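Local coordinates for acetyl-CoA acetyltransferase (PDB 3SS6), which probably catalyses the reversible Claisen condensation of two acetyl-CoA to acetoacetyl-CoA and free CoA, as a thiolase, at residues V8-V13 with V259-E264; H49-V54 with V112-G117; S123-L128 with R143-E148. One frame throughout, in Å; residues are numbered along the deposited sequence. Where two conformers were deposited one is given.

Interaction 1 (V8-V13 with V259-E264); sequences VITAAV and VLMSEE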
loop_
_atom_site.group_PDB
_atom_site.type_symbol
_atom_site.label_atom_id
_atom_site.label_comp_id
_atom_site.label_asym_id
_atom_site.label_seq_id
_atom_site.Cartn_x
_atom_site.Cartn_y
_atom_site.Cartn_z
ATOM N N VAL A 8 -20.578 32.265 -27.948
ATOM C CA VAL A 8 -20.412 33.333 -26.973
ATOM C C VAL A 8 -20.364 32.756 -25.568
ATOM O O VAL A 8 -20.772 31.619 -25.328
ATOM C CB VAL A 8 -21.519 34.419 -27.080
ATOM C CG1 VAL A 8 -21.489 35.061 -28.469
ATOM C CG2 VAL A 8 -22.881 33.831 -26.782
ATOM N N ILE A 9 -19.839 33.551 -24.647
ATOM C CA ILE A 9 -19.601 33.125 -23.278
ATOM C C ILE A 9 -20.421 34.037 -22.386
ATOM O O ILE A 9 -20.247 35.254 -22.425
ATOM C CB ILE A 9 -18.107 33.291 -22.924
ATOM C CG1 ILE A 9 -17.257 32.321 -23.755
ATOM C CG2 ILE A 9 -17.867 33.042 -21.429
ATOM C CD1 ILE A 9 -15.793 32.722 -23.854
ATOM N N THR A 10 -21.311 33.461 -21.582
ATOM C CA THR A 10 -22.217 34.290 -20.772
ATOM C C THR A 10 -21.879 34.369 -19.280
ATOM O O THR A 10 -22.445 35.203 -18.552
ATOM C CB THR A 10 -23.681 33.831 -20.936
ATOM O OG1 THR A 10 -23.812 32.478 -20.490
ATOM C CG2 THR A 10 -24.110 33.940 -22.397
ATOM N N ALA A 11 -20.973 33.508 -18.825
ATOM C CA ALA A 11 -20.502 33.536 -17.444
ATOM C C ALA A 11 -19.116 32.935 -17.422
ATOM O O ALA A 11 -18.790 32.091 -18.261
ATOM C CB ALA A 11 -21.436 32.747 -16.511
ATOM N N ALA A 12 -18.300 33.384 -16.472
ATOM C CA ALA A 12 -16.939 32.887 -16.346
ATOM C C ALA A 12 -16.522 33.052 -14.896
ATOM O O ALA A 12 -16.318 34.173 -14.428
ATOM C CB ALA A 12 -16.008 33.668 -17.264
ATOM N N VAL A 13 -16.424 31.938 -14.179
ATOM C CA VAL A 13 -16.156 31.986 -12.744
ATOM C C VAL A 13 -15.136 30.931 -12.340
ATOM O O VAL A 13 -14.880 29.990 -13.089
ATOM C CB VAL A 13 -17.438 31.793 -11.915
ATOM C CG1 VAL A 13 -18.349 33.012 -12.060
ATOM C CG2 VAL A 13 -18.161 30.506 -12.315
ATOM N N VAL A 259 -19.908 29.377 -18.999
ATOM C CA VAL A 259 -21.134 28.973 -19.675
ATOM C C VAL A 259 -21.034 29.494 -21.104
ATOM O O VAL A 259 -20.798 30.691 -21.323
ATOM C CB VAL A 259 -22.407 29.548 -19.000
ATOM C CG1 VAL A 259 -23.652 29.178 -19.816
ATOM C CG2 VAL A 259 -22.526 29.036 -17.552
ATOM N N LEU A 260 -21.169 28.588 -22.069
ATOM C CA LEU A 260 -21.081 28.948 -23.479
ATOM C C LEU A 260 -22.388 28.614 -24.168
ATOM O O LEU A 260 -23.056 27.643 -23.806
ATOM C CB LEU A 260 -19.940 28.173 -24.159
ATOM C CG LEU A 260 -18.541 28.378 -23.575
ATOM C CD1 LEU A 260 -18.182 27.278 -22.538
ATOM C CD2 LEU A 260 -17.522 28.389 -24.695
ATOM N N MET A 261 -22.757 29.401 -25.178
ATOM C CA MET A 261 -23.945 29.079 -25.956
ATOM C C MET A 261 -23.821 29.696 -27.348
ATOM O O MET A 261 -22.894 30.458 -27.613
ATOM C CB MET A 261 -25.217 29.574 -25.243
ATOM C CG MET A 261 -25.299 31.103 -25.111
ATOM S SD MET A 261 -26.770 31.628 -24.191
ATOM C CE MET A 261 -26.370 30.975 -22.560
ATOM N N SER A 262 -24.721 29.337 -28.251
ATOM C CA SER A 262 -24.711 29.972 -29.562
ATOM C C SER A 262 -25.085 31.435 -29.395
ATOM O O SER A 262 -25.829 31.797 -28.480
ATOM C CB SER A 262 -25.673 29.279 -30.524
ATOM O OG SER A 262 -27.021 29.447 -30.100
ATOM N N GLU A 263 -24.562 32.280 -30.269
ATOM C CA GLU A 263 -24.920 33.686 -30.217
ATOM C C GLU A 263 -26.430 33.867 -30.419
ATOM O O GLU A 263 -27.041 34.762 -29.833
ATOM C CB GLU A 263 -24.130 34.481 -31.252
ATOM C CG GLU A 263 -24.275 35.991 -31.043
ATOM C CD GLU A 263 -23.243 36.801 -31.798
ATOM O OE1 GLU A 263 -22.486 36.223 -32.603
ATOM O OE2 GLU A 263 -23.192 38.031 -31.582
ATOM N N GLU A 264 -27.021 33.014 -31.252
ATOM C CA GLU A 264 -28.460 33.066 -31.490
ATOM C C GLU A 264 -29.252 32.735 -30.225
ATOM O O GLU A 264 -30.264 33.385 -29.935
ATOM C CB GLU A 264 -28.867 32.158 -32.656
ATOM C CG GLU A 264 -28.354 32.645 -34.003
ATOM C CD GLU A 264 -29.025 31.961 -35.183
ATOM O OE1 GLU A 264 -29.540 30.834 -35.014
ATOM O OE2 GLU A 264 -29.036 32.556 -36.283
#
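A beta bulge interrupts the antiparallel pairing of strand 7-19 with strand 252-262 in the large mixed sheet. At one end the pairing is regular: Val8 and Met261 bond in both directions, Val8 N to Met261 O at 3.0 Å and almost straight (173°), Met261 N to Val8 O also at 3.0 Å. Beyond the non-hydrogen-bonded pair Ile9-Leu260, two residues face the single Val259: Thr10 N donates to Val259 O at 2.8 Å, whereas Val259 N reaches Ala11 O at 3.0 Å from 39° above the carbonyl plane. Thr10, with psi of -12°, makes the extra step. On one face Ile9 and Leu260 lie side by side, CG1 against CD2 at 4.1 Å, under helices 352-370 and 93-107 respectively. On the other face Met261, whose CG sits in the crowded position between N and the carbonyl carbon, bends at its CG-SD bond; its chain crosses that of Thr10 at about a right angle, and Met261 CE meets Thr10 CG2 at 3.7 Å. The bulge brings Thr10 OG1 to 3.4 Å from Val259 CG1, while the hydroxyl is hydrogen-bonded to Gly44 O. Where the strand gives way to helix 263-269, Ser262 is the N-cap, its OG bonded to Lys265 N. Val8 CG1 rests on Glu263 CB at 3.9 Å, and the Glu263 carboxylate is held by Asn6 and Arg276. Ala11 also lies close to a bound potassium ion. The pair ends the 3-2-4-5-1 strand order of the N-terminal half, with helix 29-43 on the face opposite Ile9 and Leu260, as in the layered alpha/beta thiolase fold.

Interaction 2 (H49-V54 with V112-G117); sequences HEVDEV and VVVAGG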
loop_
_atom_site.group_PDB
_atom_site.type_symbol
_atom_site.label_atom_id
_atom_site.label_comp_id
_atom_site.label_asym_id
_atom_site.label_seq_id
_atom_site.Cartn_x
_atom_site.Cartn_y
_atom_site.Cartn_z
ATOM N N HIS A 49 -31.649 22.601 -16.572
ATOM C CA HIS A 49 -32.224 21.688 -17.555
ATOM C C HIS A 49 -31.909 22.117 -18.994
ATOM O O HIS A 49 -32.000 21.311 -19.925
ATOM C CB HIS A 49 -33.736 21.532 -17.347
ATOM C CG HIS A 49 -34.533 22.714 -17.798
ATOM N ND1 HIS A 49 -34.958 23.701 -16.935
ATOM C CD2 HIS A 49 -34.985 23.065 -19.024
ATOM C CE1 HIS A 49 -35.636 24.611 -17.612
ATOM N NE2 HIS A 49 -35.666 24.249 -18.881
ATOM N N GLU A 50 -31.515 23.376 -19.169
ATOM C CA GLU A 50 -31.202 23.893 -20.499
ATOM C C GLU A 50 -29.766 23.592 -20.902
ATOM O O GLU A 50 -29.377 23.804 -22.061
ATOM C CB GLU A 50 -31.415 25.395 -20.558
ATOM C CG GLU A 50 -32.845 25.795 -20.384
ATOM C CD GLU A 50 -32.999 27.287 -20.443
ATOM O OE1 GLU A 50 -33.182 27.803 -21.563
ATOM O OE2 GLU A 50 -32.908 27.938 -19.380
ATOM N N VAL A 51 -28.972 23.111 -19.949
ATOM C CA VAL A 51 -27.582 22.762 -20.242
ATOM C C VAL A 51 -27.508 21.431 -20.976
ATOM O O VAL A 51 -27.989 20.411 -20.480
ATOM C CB VAL A 51 -26.740 22.679 -18.958
ATOM C CG1 VAL A 51 -25.311 22.261 -19.291
ATOM C CG2 VAL A 51 -26.769 24.030 -18.225
ATOM N N ASP A 52 -26.898 21.436 -22.156
ATOM C CA ASP A 52 -26.830 20.224 -22.969
ATOM C C ASP A 52 -25.675 19.283 -22.578
ATOM O O ASP A 52 -25.767 18.066 -22.754
ATOM C CB ASP A 52 -26.760 20.611 -24.450
ATOM C CG ASP A 52 -28.030 21.317 -24.919
ATOM O OD1 ASP A 52 -29.132 20.805 -24.633
ATOM O OD2 ASP A 52 -27.945 22.401 -25.537
ATOM N N GLU A 53 -24.594 19.842 -22.045
ATOM C CA GLU A 53 -23.400 19.058 -21.759
ATOM C C GLU A 53 -22.533 19.822 -20.768
ATOM O O GLU A 53 -22.489 21.048 -20.803
ATOM C CB GLU A 53 -22.600 18.880 -23.051
ATOM C CG GLU A 53 -21.453 17.893 -22.989
ATOM C CD GLU A 53 -21.875 16.517 -23.452
ATOM O OE1 GLU A 53 -21.844 16.252 -24.674
ATOM O OE2 GLU A 53 -22.241 15.706 -22.585
ATOM N N VAL A 54 -21.859 19.088 -19.888
ATOM C CA VAL A 54 -20.790 19.640 -19.053
ATOM C C VAL A 54 -19.502 18.986 -19.531
ATOM O O VAL A 54 -19.434 17.769 -19.623
ATOM C CB VAL A 54 -20.998 19.301 -17.566
ATOM C CG1 VAL A 54 -19.777 19.698 -16.734
ATOM C CG2 VAL A 54 -22.275 20.001 -17.045
ATOM N N VAL A 112 -26.257 24.921 -25.404
ATOM C CA VAL A 112 -25.660 25.464 -24.183
ATOM C C VAL A 112 -24.692 24.425 -23.611
ATOM O O VAL A 112 -25.069 23.276 -23.401
ATOM C CB VAL A 112 -26.746 25.758 -23.113
ATOM C CG1 VAL A 112 -26.114 26.261 -21.817
ATOM C CG2 VAL A 112 -27.739 26.792 -23.627
ATOM N N VAL A 113 -23.444 24.818 -23.370
ATOM C CA VAL A 113 -22.479 23.909 -22.749
ATOM C C VAL A 113 -21.785 24.606 -21.588
ATOM O O VAL A 113 -21.429 25.783 -21.693
ATOM C CB VAL A 113 -21.405 23.459 -23.753
ATOM C CG1 VAL A 113 -20.412 22.476 -23.086
ATOM C CG2 VAL A 113 -22.050 22.828 -24.970
ATOM N N VAL A 114 -21.609 23.886 -20.482
ATOM C CA VAL A 114 -20.842 24.386 -19.345
ATOM C C VAL A 114 -19.484 23.685 -19.414
ATOM O O VAL A 114 -19.413 22.459 -19.448
ATOM C CB VAL A 114 -21.543 24.073 -18.022
ATOM C CG1 VAL A 114 -20.683 24.517 -16.851
ATOM C CG2 VAL A 114 -22.904 24.779 -17.972
ATOM N N ALA A 115 -18.406 24.456 -19.471
ATOM C CA ALA A 115 -17.108 23.844 -19.739
ATOM C C ALA A 115 -16.016 24.531 -18.965
ATOM O O ALA A 115 -16.068 25.734 -18.723
ATOM C CB ALA A 115 -16.789 23.895 -21.230
ATOM N N GLY A 116 -15.014 23.758 -18.573
ATOM C CA GLY A 116 -13.883 24.326 -17.868
ATOM C C GLY A 116 -12.982 23.204 -17.406
ATOM O O GLY A 116 -12.783 22.215 -18.119
ATOM N N GLY A 117 -12.430 23.357 -16.213
ATOM C CA GLY A 117 -11.471 22.383 -15.729
ATOM C C GLY A 117 -11.352 22.401 -14.222
ATOM O O GLY A 117 -11.802 23.328 -13.552
#
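The chain of 49-54 leaves a 3-10 turn and joins strand 112-120 in parallel, with Val54 paired to Val114 and Val114 N bonded to Glu53 O at 3.0 Å. Before that pair, Asp52 grips Val112 at both polar backbone atoms. Asp52 N donates to Val112 O at 2.9 Å, and its side chain, CG lying beside its own N (chi1 -65°), turns OD2 to accept from Val112 N at 3.0 Å, met from above the carboxylate plane. The same OD2 also takes Glu111 N, so one carboxylate oxygen ties down the start of the strand. Glu53 N, by contrast, is buried without a partner. In an apolar contact Val51 crosses Val114 at about a right angle, CG1 to CG2 at 3.7 Å. Val112 CB lies 3.4 Å from the backbone Glu50 O. Val113, on the face opposite Val54 and Val114, has CG1 against the backbone oxygen Glu53 O, while the Glu53 carboxylate turns away to Thr83 and Gln104 of its own chain and, in a salt bridge, to Arg89 of the second subunit. Helix 93-107 covers Val113, helix 29-43 covers Val54 and Val114, and strand 112-120 is flanked on its other side by strand 252-262.

Interaction 3 (S123-L128 with R143-E148); sequences SSPYAL and RDTVWE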
loop_
_atom_site.group_PDB
_atom_site.type_symbol
_atom_site.label_atom_id
_atom_site.label_comp_id
_atom_site.label_asym_id
_atom_site.label_seq_id
_atom_site.Cartn_x
_atom_site.Cartn_y
_atom_site.Cartn_z
ATOM N N SER A 123 -5.520 16.220 -2.826
ATOM C CA SER A 123 -6.248 15.000 -2.442
ATOM C C SER A 123 -5.973 13.827 -3.386
ATOM O O SER A 123 -6.593 12.751 -3.279
ATOM C CB SER A 123 -7.755 15.290 -2.370
ATOM O OG SER A 123 -8.231 15.743 -3.634
ATOM N N SER A 124 -5.043 14.015 -4.316
ATOM C CA SER A 124 -4.738 12.962 -5.282
ATOM C C SER A 124 -4.102 11.754 -4.597
ATOM O O SER A 124 -3.324 11.909 -3.654
ATOM C CB SER A 124 -3.827 13.499 -6.392
ATOM O OG SER A 124 -4.540 14.432 -7.190
ATOM N N PRO A 125 -4.441 10.542 -5.070
ATOM C CA PRO A 125 -4.012 9.309 -4.400
ATOM C C PRO A 125 -2.584 8.880 -4.708
ATOM O O PRO A 125 -1.883 9.509 -5.523
ATOM C CB PRO A 125 -4.989 8.267 -4.955
ATOM C CG PRO A 125 -5.248 8.731 -6.342
ATOM C CD PRO A 125 -5.307 10.260 -6.230
ATOM N N TYR A 126 -2.162 7.826 -4.010
ATOM C CA TYR A 126 -0.950 7.080 -4.341
ATOM C C TYR A 126 -1.363 5.783 -5.031
ATOM O O TYR A 126 -2.483 5.304 -4.837
ATOM C CB TYR A 126 -0.151 6.778 -3.078
ATOM C CG TYR A 126 0.798 7.898 -2.716
ATOM C CD1 TYR A 126 0.327 9.063 -2.117
ATOM C CD2 TYR A 126 2.165 7.793 -2.981
ATOM C CE1 TYR A 126 1.184 10.096 -1.801
ATOM C CE2 TYR A 126 3.040 8.829 -2.653
ATOM C CZ TYR A 126 2.536 9.979 -2.074
ATOM O OH TYR A 126 3.378 11.015 -1.744
ATOM N N ALA A 127 -0.468 5.238 -5.847
ATOM C CA ALA A 127 -0.766 4.044 -6.642
ATOM C C ALA A 127 0.275 2.956 -6.394
ATOM O O ALA A 127 1.451 3.242 -6.151
ATOM C CB ALA A 127 -0.803 4.392 -8.125
ATOM N N LEU A 128 -0.168 1.703 -6.471
ATOM C CA LEU A 128 0.739 0.555 -6.438
ATOM C C LEU A 128 0.584 -0.217 -7.746
ATOM O O LEU A 128 -0.516 -0.656 -8.092
ATOM C CB LEU A 128 0.429 -0.353 -5.248
ATOM C CG LEU A 128 0.902 0.144 -3.877
ATOM C CD1 LEU A 128 0.365 -0.744 -2.754
ATOM C CD2 LEU A 128 2.426 0.183 -3.830
ATOM N N ARG A 143 3.669 4.942 -5.645
ATOM C CA ARG A 143 3.846 6.067 -6.556
ATOM C C ARG A 143 2.892 7.215 -6.287
ATOM O O ARG A 143 1.683 7.039 -6.176
ATOM C CB ARG A 143 3.685 5.582 -8.000
ATOM C CG ARG A 143 4.662 4.474 -8.380
ATOM C CD ARG A 143 6.041 5.029 -8.745
ATOM N NE ARG A 143 6.000 5.794 -9.992
ATOM C CZ ARG A 143 7.071 6.311 -10.589
ATOM N NH1 ARG A 143 8.275 6.145 -10.057
ATOM N NH2 ARG A 143 6.942 6.996 -11.721
ATOM N N ASP A 144 3.456 8.409 -6.171
ATOM C CA ASP A 144 2.655 9.614 -5.997
ATOM C C ASP A 144 2.093 10.020 -7.360
ATOM O O ASP A 144 2.858 10.320 -8.280
ATOM C CB ASP A 144 3.574 10.722 -5.465
ATOM C CG ASP A 144 2.850 12.038 -5.244
ATOM O OD1 ASP A 144 1.700 12.198 -5.707
ATOM O OD2 ASP A 144 3.440 12.910 -4.578
ATOM N N THR A 145 0.770 9.993 -7.512
ATOM C CA THR A 145 0.169 10.325 -8.814
ATOM C C THR A 145 0.474 11.759 -9.268
ATOM O O THR A 145 0.555 12.027 -10.466
ATOM C CB THR A 145 -1.359 10.085 -8.852
ATOM O OG1 THR A 145 -2.003 10.860 -7.832
ATOM C CG2 THR A 145 -1.670 8.607 -8.651
ATOM N N VAL A 146 0.644 12.670 -8.318
ATOM C CA VAL A 146 1.006 14.045 -8.663
ATOM C C VAL A 146 2.425 14.049 -9.239
ATOM O O VAL A 146 2.691 14.653 -10.280
ATOM C CB VAL A 146 0.926 14.974 -7.436
ATOM C CG1 VAL A 146 1.602 16.326 -7.726
ATOM C CG2 VAL A 146 -0.517 15.172 -7.002
ATOM N N TRP A 147 3.342 13.348 -8.579
ATOM C CA TRP A 147 4.726 13.340 -9.037
ATOM C C TRP A 147 4.869 12.633 -10.387
ATOM O O TRP A 147 5.743 12.985 -11.181
ATOM C CB TRP A 147 5.641 12.702 -7.980
ATOM C CG TRP A 147 7.011 13.320 -7.901
ATOM C CD1 TRP A 147 8.191 12.755 -8.288
ATOM C CD2 TRP A 147 7.333 14.621 -7.398
ATOM N NE1 TRP A 147 9.234 13.634 -8.057
ATOM C CE2 TRP A 147 8.727 14.783 -7.510
ATOM C CE3 TRP A 147 6.573 15.663 -6.860
ATOM C CZ2 TRP A 147 9.378 15.949 -7.104
ATOM C CZ3 TRP A 147 7.221 16.825 -6.460
ATOM C CH2 TRP A 147 8.608 16.956 -6.588
ATOM N N GLU A 148 4.013 11.642 -10.652
ATOM C CA GLU A 148 4.026 10.934 -11.933
ATOM C C GLU A 148 3.580 11.841 -13.067
ATOM O O GLU A 148 4.160 11.832 -14.154
ATOM C CB GLU A 148 3.083 9.726 -11.909
ATOM C CG GLU A 148 3.586 8.570 -11.073
ATOM C CD GLU A 148 2.884 7.263 -11.381
ATOM O OE1 GLU A 148 1.670 7.296 -11.645
ATOM O OE2 GLU A 148 3.555 6.205 -11.341
#
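Tyr126 lies obliquely across Asp144, its ring plane 32° from the carboxylate. Asp144 CA sits over one ring face, 3.8 Å from the Tyr126 ring centroid and displaced toward the rim, in a CH-pi contact. Asp144 CG is anti to the backbone N (chi1 180°), which carries the carboxylate along the ring to its hydroxyl end; Tyr126 OH and Asp144 OD2 come within 3.4 Å but bond to other groups. Tyr126 OH is hydrogen-bonded to Gln138 O of the third subunit, and Asp144 OD2 accepts Gln138 N of that same subunit. The other oxygen, Asp144 OD1, caps the helix start by accepting Val146 N at 2.9 Å and also pairs with Arg132 of the second subunit, a set of donors that would favour the ionised carboxylate.

The backbone beneath is a two-stranded antiparallel pairing, Ala127 N to Arg143 O and Arg143 N to Ala127 O both at 2.8 Å. Two residues along, where the strand turns into helix 145-149, Thr145 takes over. With its OG1 in the crowded position between N and the carbonyl carbon, the hydroxyl donates to Pro125 O at 2.7 Å, in the carbonyl plane and on a lone pair, while Thr145 N adds a weak bond to that oxygen. Ser124 CB leans on Thr145 OG1 and on Val146 CG2. On the Ala127 side Arg143 folds back, bent at chi2 and chi3, so that its NE makes a salt bridge to the anti lone pair of Glu148 OE2, 2.8 Å away in the guanidinium plane; Lys129 is a second partner of that oxygen.

Strand 126-128 continues the sheet into the second subunit, and Leu128 touches Leu128 of the fourth. Such a protruding hairpin, paired between subunits, is typical of the tetramerisation loop of biosynthetic thiolases.

Interactions 1 and 2 are neighbours in one sheet, their centres 10 Å apart: strand 252-262 lies between 7-19 and 112-120, and Leu260 N probably bonds to Val113 O at 2.8 Å. Met261 CB and Val112 CG2 pack beside this bond. Interaction 3 stands well apart, its centre about 35 Å from that of interaction 1 and 30 Å from that of interaction 2. Residues 8-13 and 259-264 enclose both other contacts in sequence. Cys91, probably the reactive cysteine as in other thiolases and oxidised to S-hydroxycysteine in this crystal, follows strand 83-88, which borders strand 53-57 of interaction 2. Interaction 3 meets three other chains, whereas interaction 2 touches the second subunit through Glu53 alone.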